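Local coordinates for protein FKBO (Streptomyces hygroscopicus, PDB 4BPS) that catalyses the hydrolysis of chorismate to a dihydroxycyclohexadiene carboxylate and pyruvate, a step in biosynthesis of the immunosuppressants FK506 and FK520, at residues Arg239-Thr245 with Glu338-Ala344; Met270-Ala276 with Gly287-Val293; Pro173-Pro177 with Val200-Ile204. All blocks are in the same frame, centred on the assembly; numbering follows the deposited sequence. Where two conformers were deposited one is given.

Contact 1 (Arg239-Thr245 with Glu338-Ala344); sequences RLFISAT and EIEGMVA. With 3EB (3-(2-carboxyethyl)benzoic acid), chain B.
Met-342, a selenomethionine with chi1 p, chi2 t and chi3 m, lays its SE beside the edge of the Phe-241 ring, 3.9 Å from Phe-241 CE1 and 80° off the ring normal. This Met-aromatic contact suits a flexible, polarisable side chain and sits on a non-hydrogen-bonded pair of antiparallel strands (168°, axes 4.2 Å apart). Of the flanking hydrogen-bonded pairs, Leu-240 with Val-343 has both bonds (Leu-240 N to Val-343 O 3.0 Å, Val-343 N to Leu-240 O 2.8 Å); Ile-242 with Gly-341 makes only Ile-242 N to Gly-341 O (2.9 Å), because the bulge begins here. Gly-341 is almost fully extended (phi/psi 176°/-168°), which suits glycine. A beta bulge then shifts the register by one: the backbones of Ser-243 and Ala-244 stand opposite Glu-340, Ala-244 CA lying 4.2 Å from Glu-340 CA, and pairing resumes at Thr-245 with Ile-339 (Thr-245 N to Ile-339 O 2.8 Å, Ile-339 N to Thr-245 O 3.0 Å). Thr-245 OG1 bonds to Ser-243 O (2.8 Å). At the other end Arg-239 NH1 reaches the C-terminal carboxylate at Ala-344 O (2.9 Å). At the active site Glu-338, the proton acceptor (chi1 m, chi2 t), places OE1 3.5 Å from Ala-244 CB and OE2 3.2 Å from CA of the bound 3EB; Ala-244 O lies 3.4 Å from its CAF. The charge of buried Glu-340 is met by a salt bridge to Lys-297, and Thr-180 adds a hydrogen bond. Leu-240, Ile-242, Thr-245 and Ile-339 face helix 259-274, Met-342 touches strand 21-25, and strand 229-232 pairs along the far edge of 239-245.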
loop_
_atom_site.group_PDB
_atom_site.type_symbol
_atom_site.label_atom_id
_atom_site.label_comp_id
_atom_site.label_asym_id
_atom_site.label_seq_id
_atom_site.Cartn_x
_atom_site.Cartn_y
_atom_site.Cartn_z
ATOM N N ARG A 239 -14.741 2.709 3.675
ATOM C CA ARG A 239 -13.514 2.225 4.296
ATOM C C ARG A 239 -12.517 3.355 4.397
ATOM O O ARG A 239 -12.486 4.258 3.549
ATOM C CB ARG A 239 -12.846 1.159 3.412
ATOM C CG ARG A 239 -13.782 0.091 2.882
ATOM C CD ARG A 239 -14.348 -0.792 3.980
ATOM N NE ARG A 239 -15.018 -1.940 3.364
ATOM C CZ ARG A 239 -15.992 -2.640 3.925
ATOM N NH1 ARG A 239 -16.438 -2.378 5.140
ATOM N NH2 ARG A 239 -16.521 -3.646 3.248
ATOM N N LEU A 240 -11.665 3.288 5.408
ATOM C CA LEU A 240 -10.555 4.226 5.532
ATOM C C LEU A 240 -9.242 3.463 5.382
ATOM O O LEU A 240 -8.872 2.686 6.248
ATOM C CB LEU A 240 -10.634 4.918 6.886
ATOM C CG LEU A 240 -9.608 6.022 7.154
ATOM C CD1 LEU A 240 -9.678 7.132 6.117
ATOM C CD2 LEU A 240 -9.898 6.579 8.557
ATOM N N PHE A 241 -8.559 3.661 4.257
ATOM C CA PHE A 241 -7.274 3.014 4.005
ATOM C C PHE A 241 -6.153 3.958 4.430
ATOM O O PHE A 241 -6.107 5.106 3.962
ATOM C CB PHE A 241 -7.122 2.717 2.513
ATOM C CG PHE A 241 -8.194 1.808 1.967
ATOM C CD1 PHE A 241 -8.370 0.534 2.478
ATOM C CD2 PHE A 241 -9.041 2.225 0.957
ATOM C CE1 PHE A 241 -9.367 -0.314 1.977
ATOM C CE2 PHE A 241 -10.039 1.387 0.444
ATOM C CZ PHE A 241 -10.182 0.112 0.938
ATOM N N ILE A 242 -5.263 3.497 5.314
ATOM C CA ILE A 242 -4.185 4.334 5.818
ATOM C C ILE A 242 -2.895 3.919 5.110
ATOM O O ILE A 242 -2.572 2.729 5.038
ATOM C CB ILE A 242 -4.039 4.201 7.336
ATOM C CG1 ILE A 242 -5.385 4.420 8.054
ATOM C CG2 ILE A 242 -2.982 5.197 7.835
ATOM C CD1 ILE A 242 -5.449 3.766 9.404
ATOM N N SER A 243 -2.165 4.897 4.592
ATOM C CA SER A 243 -0.873 4.638 3.945
ATOM C C SER A 243 0.107 3.999 4.905
ATOM O O SER A 243 -0.048 4.103 6.128
ATOM C CB SER A 243 -0.287 5.953 3.459
ATOM O OG SER A 243 -1.089 6.434 2.403
ATOM N N ALA A 244 1.157 3.387 4.349
ATOM C CA ALA A 244 2.329 3.097 5.168
ATOM C C ALA A 244 2.774 4.417 5.792
ATOM O O ALA A 244 2.930 5.425 5.088
ATOM C CB ALA A 244 3.421 2.508 4.319
ATOM N N THR A 245 2.954 4.400 7.112
ATOM C CA THR A 245 3.172 5.604 7.910
ATOM C C THR A 245 4.478 5.465 8.696
ATOM O O THR A 245 4.678 4.448 9.368
ATOM C CB THR A 245 1.977 5.793 8.857
ATOM O OG1 THR A 245 0.759 5.875 8.097
ATOM C CG2 THR A 245 2.130 7.094 9.664
ATOM N N GLU A 338 7.687 1.102 9.588
ATOM C CA GLU A 338 6.486 1.773 9.113
ATOM C C GLU A 338 5.283 0.874 9.377
ATOM O O GLU A 338 5.430 -0.348 9.488
ATOM C CB GLU A 338 6.517 2.023 7.616
ATOM C CG GLU A 338 7.419 3.121 7.206
ATOM C CD GLU A 338 7.254 3.425 5.736
ATOM O OE1 GLU A 338 6.872 2.489 4.968
ATOM O OE2 GLU A 338 7.494 4.564 5.319
ATOM N N ILE A 339 4.104 1.481 9.451
ATOM C CA ILE A 339 2.880 0.761 9.717
ATOM C C ILE A 339 1.796 1.225 8.748
ATOM O O ILE A 339 1.612 2.431 8.562
ATOM C CB ILE A 339 2.399 0.998 11.161
ATOM C CG1 ILE A 339 3.515 0.721 12.169
ATOM C CG2 ILE A 339 1.176 0.135 11.471
ATOM C CD1 ILE A 339 4.088 1.935 12.798
ATOM N N GLU A 340 1.079 0.270 8.140
ATOM C CA GLU A 340 -0.115 0.564 7.368
ATOM C C GLU A 340 -1.288 -0.204 7.987
ATOM O O GLU A 340 -1.104 -1.143 8.761
ATOM C CB GLU A 340 0.057 0.154 5.892
ATOM C CG GLU A 340 0.222 -1.333 5.683
ATOM C CD GLU A 340 0.344 -1.707 4.216
ATOM O OE1 GLU A 340 1.328 -1.293 3.569
ATOM O OE2 GLU A 340 -0.560 -2.429 3.690
ATOM N N GLY A 341 -2.506 0.134 7.575
ATOM C CA GLY A 341 -3.665 -0.602 8.016
ATOM C C GLY A 341 -4.928 0.058 7.475
ATOM O O GLY A 341 -4.866 0.963 6.646
HETATM N N MSE A 342 -6.084 -0.355 7.990
HETATM C CA MSE A 342 -7.352 0.196 7.498
HETATM C C MSE A 342 -8.392 0.170 8.601
HETATM O O MSE A 342 -8.266 -0.555 9.593
HETATM C CB MSE A 342 -7.855 -0.564 6.261
HETATM C CG MSE A 342 -8.199 -2.016 6.508
HETATM SE SE MSE A 342 -9.064 -2.844 4.961
HETATM C CE MSE A 342 -10.817 -2.131 5.279
ATOM N N VAL A 343 -9.431 0.974 8.426
ATOM C CA VAL A 343 -10.619 0.886 9.257
ATOM C C VAL A 343 -11.773 0.445 8.362
ATOM O O VAL A 343 -12.127 1.124 7.397
ATOM C CB VAL A 343 -10.954 2.232 9.925
ATOM C CG1 VAL A 343 -12.147 2.083 10.872
ATOM C CG2 VAL A 343 -9.758 2.738 10.707
ATOM N N ALA A 344 -12.322 -0.732 8.669
ATOM C CA ALA A 344 -13.414 -1.304 7.880
ATOM C C ALA A 344 -14.751 -0.639 8.207
ATOM O O ALA A 344 -15.708 -0.810 7.427
ATOM C CB ALA A 344 -13.512 -2.784 8.150
ATOM O OXT ALA A 344 -14.880 0.057 9.239
HETATM C C 3EB B . 7.116 8.901 3.760
HETATM O O 3EB B . 7.576 9.546 2.812
HETATM C CA 3EB B . 7.614 7.526 4.107
HETATM O OAB 3EB B . 6.648 6.150 -2.174
HETATM O OAD 3EB B . 4.659 5.168 -2.214
HETATM C CAE 3EB B . 5.331 6.100 2.681
HETATM C CAF 3EB B . 4.220 5.736 1.930
HETATM C CAG 3EB B . 6.565 6.308 2.064
HETATM C CAH 3EB B . 4.325 5.564 0.560
HETATM C CAL 3EB B . 5.654 5.687 -1.579
HETATM C CAM 3EB B . 6.649 6.150 0.680
HETATM C CAN 3EB B . 5.536 5.797 -0.083
HETATM O OXT 3EB B . 6.220 9.386 4.553
HETATM C C2 3EB B . 7.819 6.649 2.855
#

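Contact 2 (Met270-Ala276 with Gly287-Val293); sequences MARVIGA and GHVLADV
The loop 287-293, returning after helix 276-281, closes against the last turn of helix 259-274; its residues 290-292 form a 3-10 turn (Asp-292 N to Val-289 O 2.9 Å, Val-293 N to Leu-290 O 3.0 Å). One backbone hydrogen bond crosses, from His-288 N to Ile-274 O at 2.9 Å. Gly-275 is the N-cap of the next helix, and Gly-287 CA comes within 3.6 Å of Ala-276 CA, so close that a CB on Gly-287 would clash. Waters bridge His-288 O to Ala-271 O (2.7 Å each) and to Ala-276 N (2.9 Å each). A His-carboxylate hydrogen bond holds the loop's bend: Asp-292 OD2 accepts from His-288 ND1 and also from Val-289 N, both at 3.0 Å. Ile-274 (chi1 p, chi2 t) sends CD1 to 3.6 Å from Val-293 CG2, and selenomethionine Met-270 puts CG 3.7 Å from Leu-290 CD2; such branched and flexible apolar groups fill the cleft. Beneath it, Ile-242 of strand 239-249 and Val-343 of strand 337-343 receive Val-293.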
loop_
_atom_site.group_PDB
_atom_site.type_symbol
_atom_site.label_atom_id
_atom_site.label_comp_id
_atom_site.label_asym_id
_atom_site.label_seq_id
_atom_site.Cartn_x
_atom_site.Cartn_y
_atom_site.Cartn_z
HETATM N N MSE A 270 -0.464 7.993 12.441
HETATM C CA MSE A 270 -1.650 7.251 12.053
HETATM C C MSE A 270 -2.866 7.743 12.846
HETATM O O MSE A 270 -3.940 7.944 12.274
HETATM C CB MSE A 270 -1.391 5.760 12.282
HETATM C CG MSE A 270 -2.592 4.876 12.039
HETATM SE SE MSE A 270 -2.188 2.970 12.179
HETATM C CE MSE A 270 -1.514 2.668 10.377
ATOM N N ALA A 271 -2.695 7.941 14.157
ATOM C CA ALA A 271 -3.808 8.416 14.991
ATOM C C ALA A 271 -4.248 9.801 14.558
ATOM O O ALA A 271 -5.440 10.099 14.556
ATOM C CB ALA A 271 -3.419 8.410 16.460
ATOM N N ARG A 272 -3.308 10.646 14.157
ATOM C CA ARG A 272 -3.672 12.005 13.759
ATOM C C ARG A 272 -4.470 11.987 12.459
ATOM O O ARG A 272 -5.456 12.711 12.316
ATOM C CB ARG A 272 -2.438 12.897 13.616
ATOM C CG ARG A 272 -2.833 14.364 13.537
ATOM C CD ARG A 272 -1.669 15.316 13.320
ATOM N NE ARG A 272 -0.657 15.049 14.321
ATOM C CZ ARG A 272 0.454 14.369 14.088
ATOM N NH1 ARG A 272 1.283 14.099 15.083
ATOM N NH2 ARG A 272 0.751 13.953 12.867
ATOM N N VAL A 273 -4.055 11.161 11.506
ATOM C CA VAL A 273 -4.678 11.120 10.201
ATOM C C VAL A 273 -6.139 10.704 10.305
ATOM O O VAL A 273 -7.004 11.211 9.597
ATOM C CB VAL A 273 -3.904 10.146 9.302
ATOM C CG1 VAL A 273 -4.706 9.765 8.082
ATOM C CG2 VAL A 273 -2.596 10.774 8.898
ATOM N N ILE A 274 -6.403 9.735 11.187
ATOM C CA ILE A 274 -7.753 9.160 11.317
ATOM C C ILE A 274 -8.606 9.822 12.406
ATOM O O ILE A 274 -9.751 9.413 12.614
ATOM C CB ILE A 274 -7.693 7.623 11.548
ATOM C CG1 ILE A 274 -7.194 7.300 12.974
ATOM C CG2 ILE A 274 -6.860 6.966 10.443
ATOM C CD1 ILE A 274 -7.063 5.810 13.291
ATOM N N GLY A 275 -8.074 10.838 13.076
ATOM C CA GLY A 275 -8.771 11.475 14.177
ATOM C C GLY A 275 -9.951 12.299 13.722
ATOM O O GLY A 275 -9.989 12.782 12.596
ATOM N N ALA A 276 -10.901 12.473 14.635
ATOM C CA ALA A 276 -12.162 13.143 14.356
ATOM C C ALA A 276 -11.988 14.482 13.644
ATOM O O ALA A 276 -12.682 14.729 12.653
ATOM C CB ALA A 276 -12.952 13.342 15.651
ATOM N N GLY A 287 -14.849 10.037 13.368
ATOM C CA GLY A 287 -13.447 9.897 13.695
ATOM C C GLY A 287 -13.133 8.521 14.241
ATOM O O GLY A 287 -14.036 7.742 14.570
ATOM N N HIS A 288 -11.835 8.232 14.330
ATOM C CA HIS A 288 -11.361 6.933 14.791
ATOM C C HIS A 288 -10.175 7.108 15.729
ATOM O O HIS A 288 -9.589 8.191 15.819
ATOM C CB HIS A 288 -10.990 6.060 13.578
ATOM C CG HIS A 288 -12.204 5.629 12.824
ATOM N ND1 HIS A 288 -13.106 4.741 13.367
ATOM C CD2 HIS A 288 -12.742 6.030 11.645
ATOM C CE1 HIS A 288 -14.120 4.575 12.539
ATOM N NE2 HIS A 288 -13.928 5.347 11.487
ATOM N N VAL A 289 -9.856 6.015 16.412
ATOM C CA VAL A 289 -8.692 5.897 17.275
ATOM C C VAL A 289 -7.892 4.671 16.844
ATOM O O VAL A 289 -8.378 3.836 16.057
ATOM C CB VAL A 289 -9.105 5.794 18.765
ATOM C CG1 VAL A 289 -9.769 7.102 19.220
ATOM C CG2 VAL A 289 -10.011 4.579 18.994
ATOM N N LEU A 290 -6.665 4.541 17.349
ATOM C CA LEU A 290 -5.829 3.429 16.909
ATOM C C LEU A 290 -6.456 2.067 17.141
ATOM O O LEU A 290 -6.244 1.145 16.333
ATOM C CB LEU A 290 -4.465 3.458 17.581
ATOM C CG LEU A 290 -3.522 4.544 17.088
ATOM C CD1 LEU A 290 -2.215 4.441 17.893
ATOM C CD2 LEU A 290 -3.236 4.396 15.610
ATOM N N ALA A 291 -7.230 1.920 18.223
ATOM C CA ALA A 291 -7.864 0.640 18.514
ATOM C C ALA A 291 -8.870 0.206 17.441
ATOM O O ALA A 291 -9.283 -0.961 17.434
ATOM C CB ALA A 291 -8.562 0.678 19.876
ATOM N N ASP A 292 -9.243 1.132 16.556
ATOM C CA ASP A 292 -10.188 0.822 15.482
ATOM C C ASP A 292 -9.501 0.269 14.239
ATOM O O ASP A 292 -10.167 -0.250 13.348
ATOM C CB ASP A 292 -10.951 2.073 15.038
ATOM C CG ASP A 292 -11.784 2.692 16.128
ATOM O OD1 ASP A 292 -12.212 1.976 17.053
ATOM O OD2 ASP A 292 -12.019 3.926 16.018
ATOM N N VAL A 293 -8.174 0.395 14.161
ATOM C CA VAL A 293 -7.468 0.000 12.953
ATOM C C VAL A 293 -7.270 -1.511 12.958
ATOM O O VAL A 293 -7.079 -2.141 14.004
ATOM C CB VAL A 293 -6.117 0.766 12.837
ATOM C CG1 VAL A 293 -5.423 0.435 11.521
ATOM C CG2 VAL A 293 -6.335 2.273 12.941
HETATM O O HOH W 1 -7.067 9.058 16.447
HETATM O O HOH W 2 -10.724 10.659 16.952
#

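Contact 3 (Pro173-Pro177 with Val200-Ile204); sequences PATMP and VRINI
A 3-10 turn at 173-175, closed by Met-176 N to Pro-173 O at 3.1 Å, is docked against strand 201-204 of the sheet that carries strand 229-232, in a protein of YjgF fold. Hydrogen bonding rests on Asn-203 (chi1 m), whose amide can both give and take: ND2 donates to Ala-174 O at 3.1 Å, while OD1 is hydrogen-bonded to Thr-230 on the adjacent strand. Thr-175 OG1 is hydrogen-bonded to Asp-172 O. A water joins Arg-201 to the turn, donating to Thr-175 O (3.2 Å) and accepting from Arg-201 NH1 (2.7 Å); NH1 also bonds Leu-134 O. Arg-201 and Asn-203, two apart in an extended strand, both point their CA-to-CB bonds toward the turn. The remaining contacts are close packing. Thr-175 CB is 3.7 Å from Arg-201 NH2. The compact ring of Pro-177 rests on Thr-230 and Leu-134. Thr-175 O lies over one face of the Arg-201 guanidinium, and Pro-177 CA is 3.3 Å from Asn-203 OD1.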
loop_
_atom_site.group_PDB
_atom_site.type_symbol
_atom_site.label_atom_id
_atom_site.label_comp_id
_atom_site.label_asym_id
_atom_site.label_seq_id
_atom_site.Cartn_x
_atom_site.Cartn_y
_atom_site.Cartn_z
ATOM N N PRO A 173 -1.544 14.996 -9.335
ATOM C CA PRO A 173 -0.946 14.282 -8.188
ATOM C C PRO A 173 -1.854 14.228 -6.961
ATOM O O PRO A 173 -1.752 13.277 -6.197
ATOM C CB PRO A 173 0.341 15.085 -7.906
ATOM C CG PRO A 173 0.069 16.457 -8.492
ATOM C CD PRO A 173 -0.751 16.168 -9.734
ATOM N N ALA A 174 -2.727 15.219 -6.784
ATOM C CA ALA A 174 -3.620 15.223 -5.627
ATOM C C ALA A 174 -4.636 14.072 -5.672
ATOM O O ALA A 174 -5.252 13.758 -4.646
ATOM C CB ALA A 174 -4.330 16.571 -5.512
ATOM N N THR A 175 -4.810 13.444 -6.838
ATOM C CA THR A 175 -5.742 12.310 -6.951
ATOM C C THR A 175 -5.110 10.979 -6.577
ATOM O O THR A 175 -5.823 9.988 -6.490
ATOM C CB THR A 175 -6.375 12.192 -8.347
ATOM O OG1 THR A 175 -5.378 11.842 -9.318
ATOM C CG2 THR A 175 -7.108 13.487 -8.729
HETATM N N MSE A 176 -3.799 10.933 -6.329
HETATM C CA MSE A 176 -3.207 9.662 -5.941
HETATM C C MSE A 176 -3.607 9.332 -4.512
HETATM O O MSE A 176 -3.483 10.156 -3.608
HETATM C CB MSE A 176 -1.689 9.657 -6.080
HETATM C CG MSE A 176 -1.172 9.878 -7.520
HETATM SE SE MSE A 176 -1.891 8.638 -8.848
HETATM C CE MSE A 176 -1.009 7.065 -8.243
ATOM N N PRO A 177 -4.043 8.090 -4.280
ATOM C CA PRO A 177 -4.602 7.737 -2.970
ATOM C C PRO A 177 -3.519 7.259 -2.005
ATOM O O PRO A 177 -2.313 7.431 -2.233
ATOM C CB PRO A 177 -5.565 6.589 -3.305
ATOM C CG PRO A 177 -4.861 5.908 -4.451
ATOM C CD PRO A 177 -4.323 7.052 -5.286
ATOM N N VAL A 200 -17.541 7.996 -3.919
ATOM C CA VAL A 200 -16.772 8.820 -3.007
ATOM C C VAL A 200 -15.357 8.262 -2.858
ATOM O O VAL A 200 -15.185 7.092 -2.490
ATOM C CB VAL A 200 -17.444 8.826 -1.623
ATOM C CG1 VAL A 200 -16.664 9.714 -0.652
ATOM C CG2 VAL A 200 -18.900 9.276 -1.739
ATOM N N ARG A 201 -14.360 9.098 -3.127
ATOM C CA ARG A 201 -12.966 8.740 -2.925
ATOM C C ARG A 201 -12.305 10.026 -2.459
ATOM O O ARG A 201 -12.104 10.962 -3.241
ATOM C CB ARG A 201 -12.333 8.208 -4.220
ATOM C CG ARG A 201 -10.891 7.667 -4.066
ATOM C CD ARG A 201 -9.785 8.767 -4.020
ATOM N NE ARG A 201 -9.920 9.870 -5.005
ATOM C CZ ARG A 201 -9.502 9.795 -6.268
ATOM N NH1 ARG A 201 -8.857 8.692 -6.680
ATOM N NH2 ARG A 201 -9.597 10.833 -7.126
ATOM N N ILE A 202 -12.026 10.104 -1.157
ATOM C CA ILE A 202 -11.507 11.331 -0.539
ATOM C C ILE A 202 -10.087 11.078 -0.064
ATOM O O ILE A 202 -9.849 10.250 0.809
ATOM C CB ILE A 202 -12.389 11.774 0.646
ATOM C CG1 ILE A 202 -13.822 12.085 0.189
ATOM C CG2 ILE A 202 -11.770 13.008 1.324
ATOM C CD1 ILE A 202 -14.822 12.205 1.343
ATOM N N ASN A 203 -9.131 11.782 -0.653
ATOM C CA ASN A 203 -7.736 11.655 -0.230
ATOM C C ASN A 203 -7.493 12.593 0.941
ATOM O O ASN A 203 -7.950 13.743 0.950
ATOM C CB ASN A 203 -6.812 11.918 -1.407
ATOM C CG ASN A 203 -6.895 10.818 -2.439
ATOM O OD1 ASN A 203 -7.109 9.660 -2.102
ATOM N ND2 ASN A 203 -6.742 11.178 -3.705
ATOM N N ILE A 204 -6.763 12.086 1.927
ATOM C CA ILE A 204 -6.606 12.738 3.213
ATOM C C ILE A 204 -5.136 12.981 3.495
ATOM O O ILE A 204 -4.298 12.076 3.348
ATOM C CB ILE A 204 -7.237 11.847 4.326
ATOM C CG1 ILE A 204 -8.737 11.659 4.028
ATOM C CG2 ILE A 204 -7.030 12.463 5.697
ATOM C CD1 ILE A 204 -9.348 10.405 4.669
HETATM O O HOH W 3 -7.251 8.377 -8.801
#

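How the contacts relate
Along the chain, contact 3 closes first; contact 1 then opens, and contact 2 falls wholly between its two segments. Contacts 1 and 3 reach the same mixed sheet, their centres about 14 Å apart, with strand 229-232 lying between 201-204 and 239-249; Leu-240 CD1 meets Ile-204 CD1 at 3.6 Å. Contact 2, about 10 Å from contact 1, ties together helix 259-274 and the loop after helix 276-281, which cover one face of that sheet; there Ile-339 O approaches Met-270 CE at 3.6 Å. Contacts 2 and 3, about 18 Å apart, barely meet. Contact 1 carries the catalytic Glu-338; contact 3 docks the loop before strand 178-184 on strand 201-204.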